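PDB 3ROT: ABC sugar transporter, periplasmic sugar binding protein from Legionella pneumophila subsp. pneumophila, which probably binds a sugar in the periplasm and delivers it to an ABC transporter. Local coordinates for residues A[8-13]-A[66-71]; A[18-23]-A[245-250]; A[128-133]-A[189-194]. All coordinates share one frame; numbering follows the deposited sequence.

Contact 1: A[8-13]-A[66-71]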
loop_
_atom_site.group_PDB
_atom_site.type_symbol
_atom_site.label_atom_id
_atom_site.label_comp_id
_atom_site.label_asym_id
_atom_site.label_seq_id
_atom_site.Cartn_x
_atom_site.Cartn_y
_atom_site.Cartn_z
ATOM N N LEU A 8 8.165 0.072 19.928
ATOM C CA LEU A 8 7.052 -0.682 19.364
ATOM C C LEU A 8 7.651 -1.261 18.089
ATOM O O LEU A 8 7.962 -0.533 17.150
ATOM C CB LEU A 8 5.850 0.219 19.043
ATOM C CG LEU A 8 4.718 -0.423 18.217
ATOM C CD1 LEU A 8 4.334 -1.784 18.795
ATOM C CD2 LEU A 8 3.504 0.505 18.187
ATOM N N ILE A 9 7.839 -2.572 18.068
ATOM C CA ILE A 9 8.447 -3.216 16.921
ATOM C C ILE A 9 7.481 -4.170 16.229
ATOM O O ILE A 9 6.819 -4.976 16.881
ATOM C CB ILE A 9 9.730 -3.952 17.379
ATOM C CG1 ILE A 9 10.603 -2.971 18.178
ATOM C CG2 ILE A 9 10.484 -4.498 16.172
ATOM C CD1 ILE A 9 11.887 -3.540 18.769
ATOM N N THR A 10 7.384 -4.063 14.904
ATOM C CA THR A 10 6.497 -4.928 14.135
ATOM C C THR A 10 7.201 -5.504 12.915
ATOM O O THR A 10 8.338 -5.153 12.616
ATOM C CB THR A 10 5.218 -4.180 13.665
ATOM O OG1 THR A 10 5.570 -3.153 12.730
ATOM C CG2 THR A 10 4.497 -3.561 14.864
ATOM N N HIS A 11 6.516 -6.403 12.224
ATOM C CA HIS A 11 7.073 -7.046 11.041
ATOM C C HIS A 11 6.595 -6.396 9.745
ATOM O O HIS A 11 6.946 -6.840 8.659
ATOM C CB HIS A 11 6.703 -8.536 11.034
ATOM C CG HIS A 11 5.238 -8.793 11.208
ATOM N ND1 HIS A 11 4.646 -8.926 12.449
ATOM C CD2 HIS A 11 4.238 -8.893 10.300
ATOM C CE1 HIS A 11 3.345 -9.099 12.295
ATOM N NE2 HIS A 11 3.071 -9.082 11.002
ATOM N N GLY A 12 5.786 -5.349 9.861
ATOM C CA GLY A 12 5.285 -4.669 8.680
ATOM C C GLY A 12 4.853 -3.252 9.003
ATOM O O GLY A 12 4.648 -2.911 10.170
ATOM N N SER A 13 4.689 -2.428 7.972
ATOM C CA SER A 13 4.305 -1.046 8.192
ATOM C C SER A 13 3.494 -0.422 7.061
ATOM O O SER A 13 3.111 0.740 7.151
ATOM C CB SER A 13 5.565 -0.210 8.428
ATOM O OG SER A 13 6.415 -0.272 7.293
ATOM N N ALA A 66 7.307 -3.404 22.975
ATOM C CA ALA A 66 6.093 -4.082 22.563
ATOM C C ALA A 66 6.505 -4.585 21.184
ATOM O O ALA A 66 7.121 -3.846 20.411
ATOM C CB ALA A 66 4.934 -3.111 22.461
ATOM N N THR A 67 6.214 -5.846 20.887
ATOM C CA THR A 67 6.602 -6.386 19.595
ATOM C C THR A 67 5.690 -7.520 19.131
ATOM O O THR A 67 5.053 -8.187 19.939
ATOM C CB THR A 67 8.074 -6.898 19.626
ATOM O OG1 THR A 67 8.481 -7.275 18.307
ATOM C CG2 THR A 67 8.220 -8.103 20.541
ATOM N N THR A 68 5.607 -7.699 17.820
ATOM C CA THR A 68 4.826 -8.782 17.258
ATOM C C THR A 68 5.809 -9.958 17.247
ATOM O O THR A 68 7.020 -9.754 17.263
ATOM C CB THR A 68 4.378 -8.470 15.811
ATOM O OG1 THR A 68 5.523 -8.430 14.955
ATOM C CG2 THR A 68 3.675 -7.122 15.741
ATOM N N ILE A 69 5.298 -11.183 17.248
ATOM C CA ILE A 69 6.160 -12.351 17.233
ATOM C C ILE A 69 5.505 -13.339 16.270
ATOM O O ILE A 69 4.867 -14.305 16.694
ATOM C CB ILE A 69 6.285 -12.963 18.656
ATOM C CG1 ILE A 69 6.576 -11.851 19.673
ATOM C CG2 ILE A 69 7.405 -14.016 18.680
ATOM C CD1 ILE A 69 6.719 -12.326 21.132
ATOM N N PRO A 70 5.647 -13.089 14.949
ATOM C CA PRO A 70 5.086 -13.908 13.866
ATOM C C PRO A 70 5.822 -15.204 13.538
ATOM O O PRO A 70 5.526 -15.834 12.528
ATOM C CB PRO A 70 5.087 -12.951 12.686
ATOM C CG PRO A 70 6.363 -12.218 12.890
ATOM C CD PRO A 70 6.359 -11.924 14.391
ATOM N N SER A 71 6.776 -15.593 14.379
ATOM C CA SER A 71 7.540 -16.819 14.160
ATOM C C SER A 71 7.799 -17.534 15.483
ATOM O O SER A 71 8.046 -16.891 16.506
ATOM C CB SER A 71 8.875 -16.499 13.486
ATOM O OG SER A 71 9.679 -17.660 13.348
#
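Ile9 lies beside Thr67 and Leu8 beside Ala66 in parallel pairing, and the backbone supplies the first group of bonds. Ile9 N donates to Ala66 O over 2.8 Å in a nearly straight bond, and Thr68 N returns to Ile9 O at 3.1 Å, so Ile9 is held through both of its peptide groups. Thr67 CA adds a CA-H...O contact to Ile9 O.

The polar side-chain contact lies farther along, between His11 and Thr68. His11 ND1 and Thr68 OG1 form a hydrogen bond of 2.7 Å, near the plane of the imidazole, in which either may be the donor. The hydroxyl reaches the ring because OG1 sits between the backbone N and the carbonyl carbon (chi1 67°); Gln50 NE2 also bonds to it.

Carbon contacts add to these. Pro70 CB lies over one face of the His11 ring in a CH-pi contact, 4.3 Å from the centroid and 20° off the normal. The methyls Thr10 CG2 and Thr68 CG2 meet at 3.8 Å, while Leu8 CD1 packs on Ala66 CB at 3.9 Å.

With ND1 engaged by Thr68 and Trp18 edge-to-face against the ring, the imidazole is probably restrained in its rotation, and its NE2 bonds to a glycerol. Loops leaving the C-terminal ends of neighbouring parallel strands characteristically line the ligand cleft of periplasmic sugar-binding proteins, and the glycerol is consistent with such a pocket here.

Contact 2: A[18-23]-A[245-250]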
loop_
_atom_site.group_PDB
_atom_site.type_symbol
_atom_site.label_atom_id
_atom_site.label_comp_id
_atom_site.label_asym_id
_atom_site.label_seq_id
_atom_site.Cartn_x
_atom_site.Cartn_y
_atom_site.Cartn_z
ATOM N N TRP A 18 -1.465 -1.138 10.421
ATOM C CA TRP A 18 -0.345 -0.736 11.253
ATOM C C TRP A 18 -0.409 0.726 11.675
ATOM O O TRP A 18 -0.191 1.039 12.838
ATOM C CB TRP A 18 0.977 -0.990 10.532
ATOM C CG TRP A 18 1.221 -2.435 10.229
ATOM C CD1 TRP A 18 1.396 -2.995 8.991
ATOM C CD2 TRP A 18 1.321 -3.508 11.175
ATOM N NE1 TRP A 18 1.594 -4.349 9.111
ATOM C CE2 TRP A 18 1.549 -4.693 10.437
ATOM C CE3 TRP A 18 1.229 -3.585 12.575
ATOM C CZ2 TRP A 18 1.700 -5.945 11.054
ATOM C CZ3 TRP A 18 1.378 -4.835 13.190
ATOM C CH2 TRP A 18 1.607 -5.996 12.425
ATOM N N THR A 19 -0.707 1.622 10.740
ATOM C CA THR A 19 -0.766 3.036 11.086
ATOM C C THR A 19 -1.800 3.281 12.186
ATOM O O THR A 19 -1.673 4.213 12.977
ATOM C CB THR A 19 -1.079 3.908 9.846
ATOM O OG1 THR A 19 -2.192 3.360 9.135
ATOM C CG2 THR A 19 0.115 3.953 8.924
ATOM N N SER A 20 -2.819 2.429 12.237
ATOM C CA SER A 20 -3.849 2.556 13.250
ATOM C C SER A 20 -3.260 2.093 14.589
ATOM O O SER A 20 -3.476 2.705 15.632
ATOM C CB SER A 20 -5.060 1.706 12.858
ATOM O OG SER A 20 -6.077 1.813 13.832
ATOM N N LEU A 21 -2.498 1.008 14.548
ATOM C CA LEU A 21 -1.850 0.489 15.744
ATOM C C LEU A 21 -0.820 1.515 16.238
ATOM O O LEU A 21 -0.733 1.810 17.431
ATOM C CB LEU A 21 -1.131 -0.823 15.433
ATOM C CG LEU A 21 -0.365 -1.388 16.627
ATOM C CD1 LEU A 21 -1.356 -2.057 17.545
ATOM C CD2 LEU A 21 0.697 -2.382 16.174
ATOM N N PHE A 22 -0.036 2.045 15.311
ATOM C CA PHE A 22 0.993 3.026 15.643
ATOM C C PHE A 22 0.425 4.290 16.290
ATOM O O PHE A 22 0.997 4.815 17.249
ATOM C CB PHE A 22 1.781 3.421 14.386
ATOM C CG PHE A 22 2.538 2.290 13.741
ATOM C CD1 PHE A 22 2.925 1.169 14.473
ATOM C CD2 PHE A 22 2.912 2.374 12.399
ATOM C CE1 PHE A 22 3.678 0.147 13.885
ATOM C CE2 PHE A 22 3.669 1.355 11.801
ATOM C CZ PHE A 22 4.052 0.239 12.553
ATOM N N GLN A 23 -0.685 4.791 15.754
ATOM C CA GLN A 23 -1.301 5.997 16.288
ATOM C C GLN A 23 -1.790 5.780 17.719
ATOM O O GLN A 23 -1.644 6.662 18.562
ATOM C CB GLN A 23 -2.450 6.460 15.387
ATOM C CG GLN A 23 -3.167 7.702 15.893
ATOM C CD GLN A 23 -2.229 8.876 16.204
ATOM O OE1 GLN A 23 -2.580 9.762 16.988
ATOM N NE2 GLN A 23 -1.052 8.891 15.587
ATOM N N GLN A 245 -9.997 -6.261 14.956
ATOM C CA GLN A 245 -9.144 -6.555 16.114
ATOM C C GLN A 245 -8.898 -5.286 16.953
ATOM O O GLN A 245 -8.261 -5.352 17.997
ATOM C CB GLN A 245 -7.773 -7.086 15.672
ATOM C CG GLN A 245 -7.783 -8.109 14.555
ATOM C CD GLN A 245 -6.378 -8.537 14.159
ATOM O OE1 GLN A 245 -5.660 -9.134 14.953
ATOM N NE2 GLN A 245 -5.980 -8.221 12.926
ATOM N N GLN A 246 -9.393 -4.145 16.481
ATOM C CA GLN A 246 -9.212 -2.857 17.163
ATOM C C GLN A 246 -7.734 -2.527 17.395
ATOM O O GLN A 246 -7.289 -2.428 18.536
ATOM C CB GLN A 246 -9.950 -2.831 18.514
ATOM C CG GLN A 246 -11.457 -2.999 18.394
ATOM C CD GLN A 246 -12.206 -2.562 19.634
ATOM O OE1 GLN A 246 -12.221 -3.261 20.653
ATOM N NE2 GLN A 246 -12.830 -1.394 19.556
ATOM N N PRO A 247 -6.958 -2.354 16.315
ATOM C CA PRO A 247 -5.526 -2.036 16.438
ATOM C C PRO A 247 -5.176 -0.784 17.255
ATOM O O PRO A 247 -4.166 -0.766 17.956
ATOM C CB PRO A 247 -5.059 -1.928 14.980
ATOM C CG PRO A 247 -6.318 -1.677 14.199
ATOM C CD PRO A 247 -7.332 -2.547 14.904
ATOM N N PHE A 248 -6.003 0.252 17.163
ATOM C CA PHE A 248 -5.758 1.482 17.914
ATOM C C PHE A 248 -5.727 1.165 19.411
ATOM O O PHE A 248 -4.834 1.606 20.138
ATOM C CB PHE A 248 -6.855 2.514 17.630
ATOM C CG PHE A 248 -6.644 3.827 18.329
ATOM C CD1 PHE A 248 -6.084 4.913 17.652
ATOM C CD2 PHE A 248 -6.983 3.978 19.674
ATOM C CE1 PHE A 248 -5.862 6.132 18.311
ATOM C CE2 PHE A 248 -6.765 5.189 20.342
ATOM C CZ PHE A 248 -6.203 6.267 19.656
ATOM N N LEU A 249 -6.715 0.393 19.861
ATOM C CA LEU A 249 -6.832 -0.011 21.259
ATOM C C LEU A 249 -5.623 -0.854 21.663
ATOM O O LEU A 249 -5.061 -0.693 22.755
ATOM C CB LEU A 249 -8.121 -0.824 21.461
ATOM C CG LEU A 249 -8.453 -1.209 22.903
ATOM C CD1 LEU A 249 -8.696 0.054 23.727
ATOM C CD2 LEU A 249 -9.689 -2.102 22.924
HETATM N N MSE A 250 -5.236 -1.751 20.766
HETATM C CA MSE A 250 -4.097 -2.641 20.968
HETATM C C MSE A 250 -2.875 -1.764 21.227
HETATM O O MSE A 250 -2.154 -1.949 22.203
HETATM C CB MSE A 250 -3.884 -3.470 19.701
HETATM C CG MSE A 250 -3.179 -4.809 19.876
HETATM SE SE MSE A 250 -3.043 -5.702 18.142
HETATM C CE MSE A 250 -4.884 -5.905 17.735
HETATM O O HOH W 1 -8.819 0.555 15.604
#
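Leu21 meets Pro247 and Met250 where helix 16-32 passes the first turn of helix 247-264. Its CB rests 4.1 Å from Pro247 CB. CG, anti to the backbone N (chi1 177°), faces Pro247 O more distantly than CD1 does and carries the branch across to the second helix, where CD1 lies 3.1 Å from Pro247 O and 3.6 Å from Met250 CB; the selenium of this selenomethionine is a more distant neighbour of the same methyl. The other methyl, CD2, turns back to the edge of the Trp18 indole within its own helix.

The backbones come close enough for two CA-H...O contacts in opposite directions. Leu21 CA approaches Pro247 O at 3.4 Å, and Phe248 CA approaches Ser20 O at 3.5 Å.

Around this centre, Ser20 OG touches Pro247 CG at 3.5 Å. A water accepts from Phe248 N at 3.2 Å and forms a weak hydrogen bond with Ser20 OG, thereby serving an amide of the first helical turn. Gln23 CG stands at the edge of the Phe248 ring, 3.9 Å from CE1. Arg212 of the second subunit packs on both Gln23 and Phe248.

No direct hydrogen bond joins the segments. In this close helix-helix packing, helix 247-264, which follows strand 241-243 of the second sheet, meets helix 16-32, which follows strand 5-9 of the first, as the chain passes between the lobes of the two-lobed periplasmic binding protein fold.

Contact 3: A[128-133]-A[189-194]; sequences PSAKRA and TNIIFC
The Asn190 carboxamide, the Phe193 ring and the Arg132 guanidinium are the flat groups of this contact, at the N-terminal ends of two inner strands of the parallel Rossmann-like sheet of the second lobe. The amide works through its rim. ND2 donates to Ser129 O at 3.0 Å, with that oxygen near the amide plane although the donor stands well above the carbonyl plane of Ser129. OD1 accepts twice: Lys131 N reaches it at 3.0 Å, in the carbonyl plane and on a lone pair, whereas Arg132 N arrives at 3.3 Å from a direction tilted 32° out of that plane. CG lies between the backbone N and the carbonyl carbon (chi1 55°), which swings the amide across to the incoming chain. Three bonds thus fix the rotation of the amide beside the turn before strand 132-137.

At the edge of the Phe193 ring, in its plane, sits Ala133 CB, 3.8 Å from CE2; Leu119 and Ala123 of helix 112-126 also pack on this phenylalanine. Thr189 OG1 lies at the edge of the Arg132 guanidinium, near its plane, and touches Arg132 CD; this hydroxyl bonds to His186 O, and Arg132 NE to Tyr182 OH.

Arg132 O receives both Asn190 N at 3.1 Å and Ile191 N. Ala133 pairs in parallel with Ile191, CB to CB at 4.0 Å. Farther out along the Ile191 side chain, CD1 presses on Ala130 CB at 3.4 Å, tighter than usual for two carbons.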
loop_
_atom_site.group_PDB
_atom_site.type_symbol
_atom_site.label_atom_id
_atom_site.label_comp_id
_atom_site.label_asym_id
_atom_site.label_seq_id
_atom_site.Cartn_x
_atom_site.Cartn_y
_atom_site.Cartn_z
ATOM N N PRO A 128 -25.634 -18.348 2.763
ATOM C CA PRO A 128 -26.270 -19.673 2.827
ATOM C C PRO A 128 -26.043 -20.502 1.568
ATOM O O PRO A 128 -25.994 -21.729 1.620
ATOM C CB PRO A 128 -27.749 -19.340 3.015
ATOM C CG PRO A 128 -27.713 -18.049 3.744
ATOM C CD PRO A 128 -26.629 -17.290 3.012
ATOM N N SER A 129 -25.910 -19.821 0.435
ATOM C CA SER A 129 -25.696 -20.483 -0.847
ATOM C C SER A 129 -24.256 -20.970 -1.033
ATOM O O SER A 129 -23.890 -21.431 -2.112
ATOM C CB SER A 129 -26.056 -19.523 -1.983
ATOM O OG SER A 129 -25.189 -18.394 -1.983
ATOM N N ALA A 130 -23.442 -20.868 0.017
ATOM C CA ALA A 130 -22.040 -21.288 -0.033
ATOM C C ALA A 130 -21.809 -22.640 -0.727
ATOM O O ALA A 130 -22.397 -23.655 -0.345
ATOM C CB ALA A 130 -21.462 -21.329 1.387
ATOM N N LYS A 131 -20.936 -22.637 -1.734
ATOM C CA LYS A 131 -20.597 -23.836 -2.503
ATOM C C LYS A 131 -19.118 -24.183 -2.359
ATOM O O LYS A 131 -18.760 -25.324 -2.069
ATOM C CB LYS A 131 -20.884 -23.619 -3.994
ATOM C CG LYS A 131 -22.328 -23.320 -4.344
ATOM C CD LYS A 131 -23.213 -24.556 -4.201
ATOM C CE LYS A 131 -24.643 -24.259 -4.648
ATOM N NZ LYS A 131 -24.705 -23.821 -6.074
ATOM N N ARG A 132 -18.266 -23.183 -2.573
ATOM C CA ARG A 132 -16.828 -23.364 -2.506
ATOM C C ARG A 132 -16.151 -22.062 -2.057
ATOM O O ARG A 132 -16.440 -20.987 -2.593
ATOM C CB ARG A 132 -16.313 -23.765 -3.888
ATOM C CG ARG A 132 -14.850 -24.159 -3.941
ATOM C CD ARG A 132 -14.394 -24.328 -5.390
ATOM N NE ARG A 132 -13.156 -25.099 -5.491
ATOM C CZ ARG A 132 -13.085 -26.421 -5.347
ATOM N NH1 ARG A 132 -14.180 -27.130 -5.101
ATOM N NH2 ARG A 132 -11.915 -27.034 -5.445
ATOM N N ALA A 133 -15.255 -22.171 -1.081
ATOM C CA ALA A 133 -14.546 -21.010 -0.549
ATOM C C ALA A 133 -13.068 -21.027 -0.873
ATOM O O ALA A 133 -12.444 -22.086 -0.956
ATOM C CB ALA A 133 -14.720 -20.926 0.959
ATOM N N THR A 189 -16.690 -21.141 -7.294
ATOM C CA THR A 189 -16.197 -20.529 -6.061
ATOM C C THR A 189 -17.029 -19.273 -5.827
ATOM O O THR A 189 -17.018 -18.369 -6.658
ATOM C CB THR A 189 -14.710 -20.117 -6.193
ATOM O OG1 THR A 189 -13.920 -21.258 -6.567
ATOM C CG2 THR A 189 -14.193 -19.548 -4.869
ATOM N N ASN A 190 -17.751 -19.217 -4.712
ATOM C CA ASN A 190 -18.592 -18.055 -4.422
ATOM C C ASN A 190 -18.308 -17.367 -3.094
ATOM O O ASN A 190 -19.023 -16.445 -2.690
ATOM C CB ASN A 190 -20.079 -18.429 -4.518
ATOM C CG ASN A 190 -20.460 -19.609 -3.632
ATOM O OD1 ASN A 190 -19.616 -20.215 -2.968
ATOM N ND2 ASN A 190 -21.745 -19.940 -3.625
ATOM N N ILE A 191 -17.265 -17.819 -2.410
ATOM C CA ILE A 191 -16.880 -17.207 -1.154
ATOM C C ILE A 191 -15.376 -17.015 -1.093
ATOM O O ILE A 191 -14.606 -17.932 -1.393
ATOM C CB ILE A 191 -17.293 -18.043 0.067
ATOM C CG1 ILE A 191 -18.814 -18.091 0.192
ATOM C CG2 ILE A 191 -16.705 -17.425 1.327
ATOM C CD1 ILE A 191 -19.294 -18.698 1.507
ATOM N N ILE A 192 -14.963 -15.811 -0.715
ATOM C CA ILE A 192 -13.547 -15.517 -0.577
ATOM C C ILE A 192 -13.255 -14.954 0.806
ATOM O O ILE A 192 -13.943 -14.047 1.289
ATOM C CB ILE A 192 -13.049 -14.518 -1.637
ATOM C CG1 ILE A 192 -13.219 -15.112 -3.045
ATOM C CG2 ILE A 192 -11.573 -14.197 -1.388
ATOM C CD1 ILE A 192 -12.735 -14.216 -4.172
ATOM N N PHE A 193 -12.243 -15.527 1.444
ATOM C CA PHE A 193 -11.802 -15.099 2.763
ATOM C C PHE A 193 -10.413 -14.488 2.607
ATOM O O PHE A 193 -9.489 -15.173 2.177
ATOM C CB PHE A 193 -11.670 -16.293 3.715
ATOM C CG PHE A 193 -12.972 -16.874 4.175
ATOM C CD1 PHE A 193 -13.594 -16.394 5.328
ATOM C CD2 PHE A 193 -13.557 -17.931 3.483
ATOM C CE1 PHE A 193 -14.777 -16.962 5.788
ATOM C CE2 PHE A 193 -14.743 -18.503 3.940
ATOM C CZ PHE A 193 -15.351 -18.015 5.095
ATOM N N CYS A 194 -10.261 -13.214 2.958
ATOM C CA CYS A 194 -8.950 -12.558 2.889
ATOM C C CYS A 194 -8.403 -12.522 4.312
ATOM O O CYS A 194 -9.044 -11.962 5.207
ATOM C CB CYS A 194 -9.074 -11.136 2.366
ATOM S SG CYS A 194 -9.681 -11.022 0.678
#

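Contacts 1 and 3 are counterparts in different sheets: each joins the first strand of its parallel sheet to the third in chain order, one sheet per lobe, with centres about 31 Å apart on opposite sides of the chain's centre. Contact 1 lies at C-terminal strand ends beside the glycerol, contact 3 at N-terminal strand ends, its nearest atoms about 14 Å from contact 1. Contact 2 abuts contact 1, their centres about 12 Å apart, through Trp18: its CZ2 lies 3.4 Å from His11 NE2, the atom bonded to the glycerol. Gln245 NE2 makes a weak hydrogen bond to the same type of ligand, placing contacts 1 and 2 near the probable sugar pocket.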